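Local atomic coordinates of Cys-Gly metallodipeptidase DUG1 (Saccharomyces cerevisiae, PDB entry 4G1P), a protein that hydrolyses the dipeptide Cys-Gly as a zinc- or manganese-dependent M20-family metallopeptidase and serves as the catalytic subunit of the glutathione-degrading DUG complex. Residues A[44-49]-A[61-66]. Residues are numbered along the deposited sequence; the frame is centred on the assembly and turned at random.
Sequences DKAKFI and IKMVDL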
loop_
_atom_site.group_PDB
_atom_site.type_symbol
_atom_site.label_atom_id
_atom_site.label_comp_id
_atom_site.label_asym_id
_atom_site.label_seq_id
_atom_site.Cartn_x
_atom_site.Cartn_y
_atom_site.Cartn_z
ATOM N N ASP A 44 11.921 -19.478 -16.401
ATOM C CA ASP A 44 11.399 -20.831 -16.609
ATOM C C ASP A 44 10.270 -20.813 -17.623
ATOM O O ASP A 44 10.125 -21.739 -18.418
ATOM C CB ASP A 44 10.871 -21.444 -15.316
ATOM C CG ASP A 44 11.951 -21.645 -14.275
ATOM O OD1 ASP A 44 13.142 -21.595 -14.630
ATOM O OD2 ASP A 44 11.597 -21.860 -13.100
ATOM N N LYS A 45 9.470 -19.752 -17.568
ATOM C CA LYS A 45 8.369 -19.560 -18.490
ATOM C C LYS A 45 8.920 -19.447 -19.906
ATOM O O LYS A 45 8.444 -20.121 -20.813
ATOM C CB LYS A 45 7.584 -18.311 -18.091
ATOM C CG LYS A 45 6.385 -17.972 -18.954
ATOM C CD LYS A 45 5.188 -18.811 -18.608
ATOM C CE LYS A 45 3.971 -18.445 -19.458
ATOM N NZ LYS A 45 3.202 -17.299 -18.927
ATOM N N ALA A 46 9.945 -18.616 -20.081
ATOM C CA ALA A 46 10.581 -18.452 -21.393
ATOM C C ALA A 46 11.158 -19.774 -21.866
ATOM O O ALA A 46 11.097 -20.112 -23.048
ATOM C CB ALA A 46 11.682 -17.404 -21.338
ATOM N N LYS A 47 11.718 -20.516 -20.925
ATOM C CA LYS A 47 12.350 -21.774 -21.237
ATOM C C LYS A 47 11.278 -22.741 -21.698
ATOM O O LYS A 47 11.441 -23.421 -22.713
ATOM C CB LYS A 47 13.107 -22.321 -20.014
ATOM C CG LYS A 47 14.087 -23.438 -20.343
ATOM C CD LYS A 47 14.431 -24.248 -19.110
ATOM C CE LYS A 47 13.200 -24.979 -18.552
ATOM N NZ LYS A 47 13.398 -25.491 -17.149
ATOM N N PHE A 48 10.172 -22.779 -20.958
ATOM C CA PHE A 48 9.064 -23.661 -21.289
ATOM C C PHE A 48 8.540 -23.388 -22.691
ATOM O O PHE A 48 8.288 -24.311 -23.452
ATOM C CB PHE A 48 7.926 -23.498 -20.290
ATOM C CG PHE A 48 6.666 -24.204 -20.694
ATOM C CD1 PHE A 48 6.590 -25.588 -20.662
ATOM C CD2 PHE A 48 5.558 -23.487 -21.118
ATOM C CE1 PHE A 48 5.422 -26.254 -21.045
ATOM C CE2 PHE A 48 4.390 -24.137 -21.498
ATOM C CZ PHE A 48 4.324 -25.529 -21.465
ATOM N N ILE A 49 8.372 -22.118 -23.025
ATOM C CA ILE A 49 7.874 -21.747 -24.335
ATOM C C ILE A 49 8.832 -22.167 -25.441
ATOM O O ILE A 49 8.417 -22.787 -26.418
ATOM C CB ILE A 49 7.545 -20.242 -24.404
ATOM C CG1 ILE A 49 6.309 -19.976 -23.552
ATOM C CG2 ILE A 49 7.284 -19.793 -25.841
ATOM C CD1 ILE A 49 5.968 -18.550 -23.441
ATOM N N ILE A 61 15.794 -20.844 -33.236
ATOM C CA ILE A 61 15.314 -20.331 -31.970
ATOM C C ILE A 61 16.388 -19.512 -31.263
ATOM O O ILE A 61 17.523 -19.949 -31.121
ATOM C CB ILE A 61 14.821 -21.470 -31.071
ATOM C CG1 ILE A 61 13.753 -22.272 -31.824
ATOM C CG2 ILE A 61 14.269 -20.910 -29.759
ATOM C CD1 ILE A 61 13.101 -23.395 -31.018
ATOM N N LYS A 62 16.031 -18.310 -30.836
ATOM C CA LYS A 62 16.986 -17.440 -30.172
ATOM C C LYS A 62 16.400 -16.804 -28.908
ATOM O O LYS A 62 15.418 -16.063 -28.960
ATOM C CB LYS A 62 17.499 -16.360 -31.136
ATOM C CG LYS A 62 18.490 -16.853 -32.199
ATOM C CD LYS A 62 19.126 -15.669 -32.962
ATOM C CE LYS A 62 19.650 -14.571 -32.003
ATOM N NZ LYS A 62 20.188 -13.336 -32.686
ATOM N N MET A 63 17.012 -17.110 -27.770
ATOM C CA MET A 63 16.660 -16.470 -26.519
ATOM C C MET A 63 17.499 -15.213 -26.372
ATOM O O MET A 63 18.618 -15.250 -25.861
ATOM C CB MET A 63 16.921 -17.430 -25.369
ATOM C CG MET A 63 16.365 -18.809 -25.648
ATOM S SD MET A 63 14.572 -18.829 -25.928
ATOM C CE MET A 63 13.951 -18.867 -24.241
ATOM N N VAL A 64 16.964 -14.095 -26.835
ATOM C CA VAL A 64 17.762 -12.888 -26.936
ATOM C C VAL A 64 17.829 -12.150 -25.611
ATOM O O VAL A 64 16.802 -11.863 -25.010
ATOM C CB VAL A 64 17.191 -11.964 -28.010
ATOM C CG1 VAL A 64 18.005 -10.691 -28.100
ATOM C CG2 VAL A 64 17.131 -12.697 -29.358
ATOM N N ASP A 65 19.042 -11.837 -25.166
ATOM C CA ASP A 65 19.265 -11.139 -23.902
ATOM C C ASP A 65 19.288 -9.655 -24.116
ATOM O O ASP A 65 20.215 -9.154 -24.728
ATOM C CB ASP A 65 20.628 -11.527 -23.358
ATOM C CG ASP A 65 20.802 -11.196 -21.892
ATOM O OD1 ASP A 65 20.396 -10.094 -21.460
ATOM O OD2 ASP A 65 21.362 -12.052 -21.168
ATOM N N LEU A 66 18.279 -8.955 -23.614
ATOM C CA LEU A 66 18.221 -7.505 -23.732
ATOM C C LEU A 66 19.309 -6.868 -22.884
ATOM O O LEU A 66 19.712 -5.733 -23.123
ATOM C CB LEU A 66 16.853 -6.988 -23.292
ATOM C CG LEU A 66 15.728 -7.045 -24.325
ATOM C CD1 LEU A 66 16.256 -7.501 -25.675
ATOM C CD2 LEU A 66 14.608 -7.953 -23.843
#
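Met63 reaches from its strand to the helix at Ala46 with a single methyl group. That methyl, CE, lies 4.0 Å from Ala46 CB and 3.3 Å from Ala46 O, so it touches both the small side chain and the carbonyl of the same helical residue. The amide nitrogen of the following residue, Lys47 N, is 4.3 Å from Met63 CE. The contact is therefore van der Waals packing by the terminal methyl of Met63, with 77 Å² buried in all. Its chain leaves the strand with CG anti to the carbonyl carbon (chi1 -47°), then bends at both chi2 and chi3, which brings CE against the helix surface. Ser50 OG, one turn on, hydrogen-bonds to both Ala46 O and Lys47 O with one proton to divide between them, and Met63 itself touches Ser50. Around this point, Ala46 packs on Pro82 and Tyr103, while Met63 rests on Ile84 of strand 83-88. At about 9 Å between side chains, Ala46 is not far from Asp104, the probable active-site aspartate. In the fold, helix 39-55 meets strand 61-64 here through Met63; that strand, outermost in the mixed sheet, pairs antiparallel with strand 83-88, while Phe48 turns away toward helix 16-28.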